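Local coordinates for epimerase family protein SDR39U1 (Homo sapiens, PDB 4B4O) that probably acts as an NADP-dependent oxidoreductase of the short-chain dehydrogenase/reductase family, binding NADPH on a Rossmann-type fold, at residues A55-G60 with L83-L88; A59-N62 with L67-W70; P220-N225 with G264-P269. The protein carries 3 engineered substitutions. All blocks are in the same frame, centred on the assembly; numbering follows the deposited sequence.

Contact 1 of 3, residues A55-G60 with L83-L88. With NDP (NADPH dihydro-nicotinamide-adenine-dinucleotide phosphate), chain I.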
loop_
_atom_site.group_PDB
_atom_site.type_symbol
_atom_site.label_atom_id
_atom_site.label_comp_id
_atom_site.label_asym_id
_atom_site.label_seq_id
_atom_site.Cartn_x
_atom_site.Cartn_y
_atom_site.Cartn_z
ATOM N N ALA A 55 2.625 -4.807 15.797
ATOM C CA ALA A 55 1.985 -3.562 15.375
ATOM C C ALA A 55 2.206 -3.310 13.883
ATOM O O ALA A 55 3.244 -3.679 13.324
ATOM C CB ALA A 55 2.495 -2.394 16.214
ATOM N N VAL A 56 1.219 -2.679 13.255
ATOM C CA VAL A 56 1.273 -2.296 11.839
ATOM C C VAL A 56 0.780 -0.861 11.712
ATOM O O VAL A 56 -0.161 -0.489 12.405
ATOM C CB VAL A 56 0.337 -3.162 10.977
ATOM C CG1 VAL A 56 0.442 -2.750 9.518
ATOM C CG2 VAL A 56 0.638 -4.634 11.132
ATOM N N ASN A 57 1.389 -0.064 10.839
ATOM C CA ASN A 57 0.803 1.229 10.485
ATOM C C ASN A 57 0.394 1.323 9.015
ATOM O O ASN A 57 1.193 1.059 8.111
ATOM C CB ASN A 57 1.719 2.400 10.817
ATOM C CG ASN A 57 0.961 3.715 10.866
ATOM O OD1 ASN A 57 -0.227 3.750 11.101
ATOM N ND2 ASN A 57 1.652 4.787 10.646
ATOM N N LEU A 58 -0.862 1.723 8.812
ATOM C CA LEU A 58 -1.435 1.964 7.491
ATOM C C LEU A 58 -1.946 3.398 7.360
ATOM O O LEU A 58 -2.466 3.788 6.300
ATOM C CB LEU A 58 -2.587 0.991 7.239
ATOM C CG LEU A 58 -2.285 -0.498 7.375
ATOM C CD1 LEU A 58 -3.578 -1.272 7.246
ATOM C CD2 LEU A 58 -1.266 -0.961 6.368
ATOM N N ALA A 59 -1.793 4.193 8.412
ATOM C CA ALA A 59 -2.424 5.503 8.471
ATOM C C ALA A 59 -1.858 6.443 7.399
ATOM O O ALA A 59 -0.660 6.519 7.217
ATOM C CB ALA A 59 -2.253 6.112 9.860
ATOM N N GLY A 60 -2.739 7.173 6.717
ATOM C CA GLY A 60 -2.316 8.179 5.752
ATOM C C GLY A 60 -3.479 8.885 5.067
ATOM O O GLY A 60 -4.453 8.251 4.668
ATOM N N LEU A 83 4.197 10.604 8.625
ATOM C CA LEU A 83 5.322 10.700 9.559
ATOM C C LEU A 83 4.861 10.743 11.030
ATOM O O LEU A 83 5.428 10.073 11.886
ATOM C CB LEU A 83 6.191 11.930 9.258
ATOM C CG LEU A 83 6.772 12.236 7.874
ATOM C CD1 LEU A 83 7.697 13.450 7.939
ATOM C CD2 LEU A 83 7.507 11.025 7.309
ATOM N N GLU A 84 3.829 11.532 11.323
ATOM C CA GLU A 84 3.404 11.722 12.713
ATOM C C GLU A 84 2.838 10.442 13.277
ATOM O O GLU A 84 3.267 10.016 14.335
ATOM C CB GLU A 84 2.413 12.879 12.866
ATOM C CG GLU A 84 3.058 14.222 12.611
ATOM C CD GLU A 84 2.065 15.381 12.547
ATOM O OE1 GLU A 84 0.994 15.325 13.227
ATOM O OE2 GLU A 84 2.397 16.401 11.874
ATOM N N THR A 85 1.895 9.817 12.583
ATOM C CA THR A 85 1.329 8.547 13.067
ATOM C C THR A 85 2.407 7.472 13.199
ATOM O O THR A 85 2.475 6.781 14.209
ATOM C CB THR A 85 0.187 8.005 12.184
ATOM O OG1 THR A 85 0.679 7.734 10.868
ATOM C CG2 THR A 85 -0.974 8.988 12.156
ATOM N N THR A 86 3.280 7.373 12.208
ATOM C CA THR A 86 4.357 6.394 12.269
ATOM C C THR A 86 5.292 6.659 13.459
ATOM O O THR A 86 5.672 5.745 14.184
ATOM C CB THR A 86 5.147 6.349 10.939
ATOM O OG1 THR A 86 4.253 6.016 9.873
ATOM C CG2 THR A 86 6.294 5.313 10.984
ATOM N N GLN A 87 5.654 7.910 13.658
ATOM C CA GLN A 87 6.606 8.279 14.715
ATOM C C GLN A 87 5.996 8.027 16.073
ATOM O O GLN A 87 6.664 7.581 16.997
ATOM C CB GLN A 87 7.017 9.743 14.542
ATOM C CG GLN A 87 7.980 10.269 15.591
ATOM C CD GLN A 87 9.229 10.929 14.980
ATOM O OE1 GLN A 87 9.589 12.089 15.301
ATOM N NE2 GLN A 87 9.908 10.181 14.102
ATOM N N LEU A 88 4.696 8.273 16.173
ATOM C CA LEU A 88 3.973 8.133 17.428
ATOM C C LEU A 88 3.943 6.672 17.854
ATOM O O LEU A 88 4.092 6.351 19.032
ATOM C CB LEU A 88 2.545 8.659 17.263
ATOM C CG LEU A 88 1.884 9.441 18.412
ATOM C CD1 LEU A 88 2.829 10.247 19.288
ATOM C CD2 LEU A 88 0.820 10.361 17.788
HETATM P PA NDP I . -7.081 4.282 3.128
HETATM O O1A NDP I . -7.196 5.775 2.733
HETATM O O2A NDP I . -8.238 3.306 2.832
HETATM O O5B NDP I . -6.881 4.082 4.735
HETATM C C5B NDP I . -6.173 5.113 5.417
HETATM C C4B NDP I . -6.625 5.119 6.856
HETATM O O4B NDP I . -5.753 5.999 7.561
HETATM C C3B NDP I . -8.060 5.637 6.999
HETATM O O3B NDP I . -9.032 4.582 7.251
HETATM C C2B NDP I . -7.995 6.582 8.189
HETATM O O2B NDP I . -8.373 5.942 9.398
HETATM C C1B NDP I . -6.538 6.905 8.322
HETATM N N9A NDP I . -6.368 8.253 7.773
HETATM C C8A NDP I . -6.858 8.835 6.630
HETATM N N7A NDP I . -6.450 10.174 6.594
HETATM C C5A NDP I . -5.719 10.408 7.716
HETATM C C6A NDP I . -4.993 11.529 8.320
HETATM N N6A NDP I . -4.914 12.730 7.710
HETATM N N1A NDP I . -4.377 11.340 9.506
HETATM C C2A NDP I . -4.452 10.130 10.131
HETATM N N3A NDP I . -5.074 9.042 9.631
HETATM C C4A NDP I . -5.679 9.143 8.469
HETATM O O3 NDP I . -5.686 3.865 2.421
HETATM P PN NDP I . -5.303 2.352 2.016
HETATM O O1N NDP I . -5.951 1.400 3.009
HETATM O O2N NDP I . -5.590 2.139 0.560
HETATM O O5D NDP I . -3.666 2.360 2.199
HETATM C C5D NDP I . -3.206 2.537 3.559
HETATM C C4D NDP I . -1.761 2.988 3.612
HETATM O O4D NDP I . -1.096 2.238 2.603
HETATM C C3D NDP I . -1.530 4.471 3.257
HETATM O O3D NDP I . -0.485 5.043 4.107
HETATM C C2D NDP I . -1.146 4.441 1.774
HETATM O O2D NDP I . -0.179 5.393 1.312
HETATM C C1D NDP I . -0.457 3.107 1.663
HETATM N N1N NDP I . -0.481 2.543 0.301
HETATM C C2N NDP I . -1.635 2.310 -0.340
HETATM C C3N NDP I . -1.642 1.782 -1.612
HETATM C C7N NDP I . -2.947 1.530 -2.273
HETATM O O7N NDP I . -3.951 1.497 -1.564
HETATM N N7N NDP I . -3.024 1.342 -3.587
HETATM C C4N NDP I . -0.377 1.402 -2.302
HETATM C C5N NDP I . 0.816 1.684 -1.512
HETATM C C6N NDP I . 0.711 2.234 -0.248
HETATM P P2B NDP I . -9.346 6.748 10.469
HETATM O O1X NDP I . -8.453 7.742 11.181
HETATM O O2X NDP I . -10.476 7.436 9.644
HETATM O O3X NDP I . -9.728 5.514 11.323
#

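Contact 2 of 3, residues A59-N62 with L67-W70. With NDP (NADPH dihydro-nicotinamide-adenine-dinucleotide phosphate), chain I.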
loop_
_atom_site.group_PDB
_atom_site.type_symbol
_atom_site.label_atom_id
_atom_site.label_comp_id
_atom_site.label_asym_id
_atom_site.label_seq_id
_atom_site.Cartn_x
_atom_site.Cartn_y
_atom_site.Cartn_z
ATOM N N ALA A 59 -1.793 4.193 8.412
ATOM C CA ALA A 59 -2.424 5.503 8.471
ATOM C C ALA A 59 -1.858 6.443 7.399
ATOM O O ALA A 59 -0.660 6.519 7.217
ATOM C CB ALA A 59 -2.253 6.112 9.860
ATOM N N GLY A 60 -2.739 7.173 6.717
ATOM C CA GLY A 60 -2.316 8.179 5.752
ATOM C C GLY A 60 -3.479 8.885 5.067
ATOM O O GLY A 60 -4.453 8.251 4.668
ATOM N N GLU A 61 -3.388 10.205 4.961
ATOM C CA GLU A 61 -4.308 10.956 4.130
ATOM C C GLU A 61 -4.244 10.366 2.718
ATOM O O GLU A 61 -3.158 10.160 2.175
ATOM C CB GLU A 61 -3.915 12.428 4.113
ATOM C CG GLU A 61 -4.784 13.306 3.228
ATOM C CD GLU A 61 -6.131 13.667 3.833
ATOM O OE1 GLU A 61 -6.404 13.330 5.007
ATOM O OE2 GLU A 61 -6.911 14.300 3.101
ATOM N N ASN A 62 -5.411 10.144 2.118
ATOM C CA ASN A 62 -5.484 9.551 0.790
ATOM C C ASN A 62 -4.895 10.425 -0.328
ATOM O O ASN A 62 -5.338 11.555 -0.552
ATOM C CB ASN A 62 -6.931 9.228 0.419
ATOM C CG ASN A 62 -7.006 8.268 -0.749
ATOM O OD1 ASN A 62 -7.179 8.673 -1.889
ATOM N ND2 ASN A 62 -6.777 6.977 -0.466
ATOM N N LEU A 67 -10.765 14.748 -5.437
ATOM C CA LEU A 67 -11.539 15.873 -4.891
ATOM C C LEU A 67 -10.662 16.920 -4.165
ATOM O O LEU A 67 -11.152 17.974 -3.769
ATOM C CB LEU A 67 -12.658 15.357 -3.958
ATOM C CG LEU A 67 -13.963 14.795 -4.519
ATOM C CD1 LEU A 67 -14.348 13.620 -3.605
ATOM C CD2 LEU A 67 -15.040 15.883 -4.662
ATOM N N ARG A 68 -9.374 16.631 -3.983
ATOM C CA ARG A 68 -8.458 17.624 -3.412
ATOM C C ARG A 68 -7.376 18.023 -4.403
ATOM O O ARG A 68 -6.776 17.172 -5.056
ATOM C CB ARG A 68 -7.855 17.103 -2.105
ATOM C CG ARG A 68 -8.874 17.133 -0.973
ATOM C CD ARG A 68 -8.229 17.013 0.397
ATOM N NE ARG A 68 -7.666 18.277 0.893
ATOM C CZ ARG A 68 -6.861 18.385 1.960
ATOM N NH1 ARG A 68 -6.503 17.302 2.671
ATOM N NH2 ARG A 68 -6.396 19.583 2.332
ATOM N N ARG A 69 -7.176 19.329 -4.531
ATOM C CA ARG A 69 -6.184 19.897 -5.437
ATOM C C ARG A 69 -4.831 19.694 -4.790
ATOM O O ARG A 69 -4.701 19.752 -3.584
ATOM C CB ARG A 69 -6.454 21.396 -5.722
ATOM N N TRP A 70 -3.828 19.430 -5.601
ATOM C CA TRP A 70 -2.490 19.213 -5.089
ATOM C C TRP A 70 -1.812 20.510 -4.718
ATOM O O TRP A 70 -0.912 20.976 -5.418
ATOM C CB TRP A 70 -1.645 18.443 -6.114
ATOM C CG TRP A 70 -0.344 17.994 -5.540
ATOM C CD1 TRP A 70 0.911 18.567 -5.712
ATOM C CD2 TRP A 70 -0.139 16.885 -4.619
ATOM N NE1 TRP A 70 1.858 17.871 -5.003
ATOM C CE2 TRP A 70 1.289 16.854 -4.325
ATOM C CE3 TRP A 70 -0.963 15.944 -4.039
ATOM C CZ2 TRP A 70 1.838 15.919 -3.492
ATOM C CZ3 TRP A 70 -0.393 14.991 -3.198
ATOM C CH2 TRP A 70 0.978 14.977 -2.937
HETATM P PA NDP I . -7.081 4.282 3.128
HETATM O O1A NDP I . -7.196 5.775 2.733
HETATM O O2A NDP I . -8.238 3.306 2.832
HETATM O O5B NDP I . -6.881 4.082 4.735
HETATM C C5B NDP I . -6.173 5.113 5.417
HETATM C C4B NDP I . -6.625 5.119 6.856
HETATM O O4B NDP I . -5.753 5.999 7.561
HETATM C C3B NDP I . -8.060 5.637 6.999
HETATM O O3B NDP I . -9.032 4.582 7.251
HETATM C C2B NDP I . -7.995 6.582 8.189
HETATM O O2B NDP I . -8.373 5.942 9.398
HETATM C C1B NDP I . -6.538 6.905 8.322
HETATM N N9A NDP I . -6.368 8.253 7.773
HETATM C C8A NDP I . -6.858 8.835 6.630
HETATM N N7A NDP I . -6.450 10.174 6.594
HETATM C C5A NDP I . -5.719 10.408 7.716
HETATM C C6A NDP I . -4.993 11.529 8.320
HETATM N N6A NDP I . -4.914 12.730 7.710
HETATM N N1A NDP I . -4.377 11.340 9.506
HETATM C C2A NDP I . -4.452 10.130 10.131
HETATM N N3A NDP I . -5.074 9.042 9.631
HETATM C C4A NDP I . -5.679 9.143 8.469
HETATM O O3 NDP I . -5.686 3.865 2.421
HETATM P PN NDP I . -5.303 2.352 2.016
HETATM O O1N NDP I . -5.951 1.400 3.009
HETATM O O2N NDP I . -5.590 2.139 0.560
HETATM O O5D NDP I . -3.666 2.360 2.199
HETATM C C5D NDP I . -3.206 2.537 3.559
HETATM C C4D NDP I . -1.761 2.988 3.612
HETATM O O4D NDP I . -1.096 2.238 2.603
HETATM C C3D NDP I . -1.530 4.471 3.257
HETATM O O3D NDP I . -0.485 5.043 4.107
HETATM C C2D NDP I . -1.146 4.441 1.774
HETATM O O2D NDP I . -0.179 5.393 1.312
HETATM C C1D NDP I . -0.457 3.107 1.663
HETATM N N1N NDP I . -0.481 2.543 0.301
HETATM C C2N NDP I . -1.635 2.310 -0.340
HETATM C C3N NDP I . -1.642 1.782 -1.612
HETATM C C7N NDP I . -2.947 1.530 -2.273
HETATM O O7N NDP I . -3.951 1.497 -1.564
HETATM N N7N NDP I . -3.024 1.342 -3.587
HETATM C C4N NDP I . -0.377 1.402 -2.302
HETATM C C5N NDP I . 0.816 1.684 -1.512
HETATM C C6N NDP I . 0.711 2.234 -0.248
HETATM P P2B NDP I . -9.346 6.748 10.469
HETATM O O1X NDP I . -8.453 7.742 11.181
HETATM O O2X NDP I . -10.476 7.436 9.644
HETATM O O3X NDP I . -9.728 5.514 11.323
#

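Contact 3 of 3, residues P220-N225 with G264-P269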
loop_
_atom_site.group_PDB
_atom_site.type_symbol
_atom_site.label_atom_id
_atom_site.label_comp_id
_atom_site.label_asym_id
_atom_site.label_seq_id
_atom_site.Cartn_x
_atom_site.Cartn_y
_atom_site.Cartn_z
ATOM N N PRO A 220 4.313 -10.932 -8.699
ATOM C CA PRO A 220 5.471 -11.147 -9.567
ATOM C C PRO A 220 4.992 -11.113 -11.002
ATOM O O PRO A 220 4.907 -12.143 -11.657
ATOM C CB PRO A 220 5.955 -12.541 -9.168
ATOM C CG PRO A 220 4.704 -13.239 -8.723
ATOM C CD PRO A 220 3.802 -12.188 -8.125
ATOM N N SER A 221 4.681 -9.919 -11.478
ATOM C CA SER A 221 4.072 -9.739 -12.783
ATOM C C SER A 221 4.817 -8.638 -13.516
ATOM O O SER A 221 5.532 -7.851 -12.902
ATOM C CB SER A 221 2.591 -9.377 -12.598
ATOM O OG SER A 221 2.005 -8.806 -13.749
ATOM N N SER A 222 4.659 -8.600 -14.822
ATOM C CA SER A 222 5.304 -7.585 -15.656
ATOM C C SER A 222 4.274 -6.729 -16.392
ATOM O O SER A 222 4.573 -6.170 -17.443
ATOM C CB SER A 222 6.220 -8.263 -16.688
ATOM O OG SER A 222 7.258 -8.915 -16.004
ATOM N N ALA A 223 3.072 -6.644 -15.846
ATOM C CA ALA A 223 2.015 -5.914 -16.500
ATOM C C ALA A 223 2.475 -4.508 -16.832
ATOM O O ALA A 223 3.167 -3.867 -16.044
ATOM C CB ALA A 223 0.762 -5.858 -15.634
ATOM N N THR A 224 2.093 -4.055 -18.030
ATOM C CA THR A 224 2.108 -2.628 -18.373
ATOM C C THR A 224 0.689 -2.106 -18.148
ATOM O O THR A 224 -0.251 -2.885 -18.035
ATOM C CB THR A 224 2.502 -2.382 -19.844
ATOM O OG1 THR A 224 1.515 -2.982 -20.697
ATOM C CG2 THR A 224 3.886 -2.931 -20.139
ATOM N N ASN A 225 0.534 -0.791 -18.112
ATOM C CA ASN A 225 -0.792 -0.194 -18.015
ATOM C C ASN A 225 -1.725 -0.587 -19.172
ATOM O O ASN A 225 -2.904 -0.816 -18.943
ATOM C CB ASN A 225 -0.686 1.334 -17.920
ATOM C CG ASN A 225 -2.025 2.028 -18.009
ATOM O OD1 ASN A 225 -2.556 2.233 -19.103
ATOM N ND2 ASN A 225 -2.589 2.384 -16.855
ATOM N N GLY A 264 5.825 4.532 -14.477
ATOM C CA GLY A 264 5.922 3.309 -13.701
ATOM C C GLY A 264 7.302 2.715 -13.505
ATOM O O GLY A 264 8.255 3.071 -14.178
ATOM N N GLN A 265 7.368 1.799 -12.544
ATOM C CA GLN A 265 8.598 1.114 -12.143
ATOM C C GLN A 265 8.387 -0.371 -12.369
ATOM O O GLN A 265 7.351 -0.923 -11.949
ATOM C CB GLN A 265 8.855 1.248 -10.631
ATOM C CG GLN A 265 8.707 2.614 -9.992
ATOM C CD GLN A 265 7.287 3.040 -9.702
ATOM O OE1 GLN A 265 6.334 2.320 -9.965
ATOM N NE2 GLN A 265 7.148 4.235 -9.119
ATOM N N LYS A 266 9.366 -1.048 -12.952
ATOM C CA LYS A 266 9.328 -2.508 -12.988
ATOM C C LYS A 266 9.902 -3.025 -11.670
ATOM O O LYS A 266 11.088 -2.857 -11.390
ATOM C CB LYS A 266 10.107 -3.013 -14.197
ATOM C CG LYS A 266 10.405 -4.508 -14.243
ATOM C CD LYS A 266 9.170 -5.406 -14.207
ATOM C CE LYS A 266 9.524 -6.889 -14.493
ATOM N NZ LYS A 266 10.562 -7.200 -15.549
ATOM N N VAL A 267 9.059 -3.610 -10.828
ATOM C CA VAL A 267 9.483 -3.999 -9.495
ATOM C C VAL A 267 9.365 -5.513 -9.337
ATOM O O VAL A 267 8.283 -6.072 -9.478
ATOM C CB VAL A 267 8.684 -3.263 -8.383
ATOM C CG1 VAL A 267 9.197 -3.670 -7.010
ATOM C CG2 VAL A 267 8.812 -1.745 -8.535
ATOM N N ILE A 268 10.476 -6.144 -8.939
ATOM C CA ILE A 268 10.503 -7.561 -8.589
ATOM C C ILE A 268 10.412 -7.779 -7.069
ATOM O O ILE A 268 11.112 -7.139 -6.291
ATOM C CB ILE A 268 11.779 -8.203 -9.111
ATOM C CG1 ILE A 268 11.833 -8.024 -10.625
ATOM C CG2 ILE A 268 11.832 -9.656 -8.704
ATOM C CD1 ILE A 268 13.226 -8.255 -11.204
ATOM N N PRO A 269 9.548 -8.710 -6.646
ATOM C CA PRO A 269 9.421 -9.052 -5.244
ATOM C C PRO A 269 10.370 -10.185 -4.893
ATOM O O PRO A 269 9.927 -11.290 -4.560
ATOM C CB PRO A 269 7.965 -9.496 -5.141
ATOM C CG PRO A 269 7.673 -10.122 -6.461
ATOM C CD PRO A 269 8.607 -9.491 -7.471
HETATM O O HOH W 1 7.587 -8.153 -10.873
#

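Contact 1 of 3, residues A55-G60 with L83-L88
N57, the last residue of strand 54-57, faces T86 of helix 72-95 with their CA atoms 6.5 Å apart, and two residues on A59 comes to 6.7 Å, CA to CA, from T85. Between these points the strand ends and the chain turns into the loop that lines the NADPH site, so the helix packs against the strand's C-terminal tip. N57 bridges the gap with its amide. Its CB already faces the helix, and with CG anti to the backbone N (chi1 -162°) the amide extends to the two threonines. ND2 gives one hydrogen to each of two neighbouring hydroxyls: T85 OG1 at 3.1 Å, nearly straight, and T86 OG1 at 3.0 Å, more bent. Both acceptors lie in the amide plane, so the two bonds use up the NH2 group and fix its rotation. Threonine suits both places, since each hydroxyl also bonds a carbonyl one turn back, T85 with S81 and T86 with R82, while still accepting from N57. The other amide atom, N57 OD1, takes the backbone N of A59 at 3.1 Å from well above its carbonyl plane, closing an Asx turn that bends the chain towards the cofactor. The small A59 CB rests 3.5 Å from T85 OG1. Here a strand's C-terminal end packs on the helix that follows it, a beta-alpha unit of a Rossmann-type fold: strand 54-57 lies between strands 2-6 and 102-108 of the parallel sheet, W41 of helix 41-47 touches N57, A59 and T85, and helix 131-143 packs on T86.

Contact 2 of 3, residues A59-N62 with L67-W70
E61 and R68 join two parts of the loop between strand 54-57 and helix 72-95 through one salt bridge, and E61 reaches the cofactor at the same time. Starting at its CB, the side chain passes 3.7 Å from the adenine amine N6A of NADPH. The chain then bends at chi2 (78°), bringing the carboxylate round with one oxygen for the nucleotide and one for the arginine. OE1 accepts a hydrogen from N6A at 3.1 Å in an almost straight bond (175°). OE2 meets R68 NH1, also at 3.1 Å, in a distinctly bent bond. The guanidinium comes edge-on, with OE2 close to its plane, yet it approaches the carboxylate from above (58° out of plane), and the two flat groups stand perpendicular. R68 reaches E61 with NH1, at the end of a long chain bent at chi3, and the same nitrogen pairs with E77, an NADP(+)-binding residue. Nearby, N62 ND2 makes a weak bond to the pyrophosphate oxygen O1A. Glutamate fits here because two acceptor oxygens can serve two donors. The adenine amine is thus recognised by an acid whose other oxygen faces an arginine, and that positive charge, set between two carboxylates, would be expected to favour their ionised forms.

Contact 3 of 3, residues P220-N225 with G264-P269
K266, P269 and P220 bury the most surface where the loop after strand 213-217 runs beside the one after helix 255-262. The touching parts point in nearly opposite directions, 170° apart, so P220 pairs with P269 at one end and S222 with K266 at the other. The two prolines meet through aliphatic ring atoms: P269 CG lies 3.9 Å from P220 CA and 4.0 Å from P220 CB. Proline suits both places: its ring offers a compact apolar surface, and having no backbone N-H it leaves no donor to satisfy. K266 leaves with CG anti to its backbone N (chi1 168°) and bends at chi2, which lays CE 3.4 Å from S222 OG, and again at chi4, which turns NZ. The touch at CE is van der Waals packing, while the ammonium looks to E119 in a long, weak ion pair. Between the two ends a water donates to S221 O at 2.9 Å and to V267 O at 2.6 Å, joining backbone carbonyls that could not bond each other. S221 OG itself accepts from A223 N in an ST turn and also bonds W192. The contact thus ties the loop leading into helix 225-236, whose N-cap is T224, to the segment preceding helix 270-274, which in turn bonds through K266 and I268 to the backbone of Y120.

Contacts 1 and 2 share A59 and G60 and touch NADPH, but the chain leads from a buried contact to a surface one. In contact 1 an amide donates to two neutral hydroxyls, which have carbonyl partners of their own, whereas contact 2 uses opposite charges within a loop beside the adenine. Contact 3 stands apart, its centre 27 Å from that of contact 1 and on the opposite side of the chain's centre. Also near the surface, it joins two loops by proline packing, the last methylene of a lysine and a bridging water, with no direct hydrogen bond. Contact 1 pairs the strand's end with helix 72-95, contact 2 closes within the loop between them, and contact 3 draws on neither.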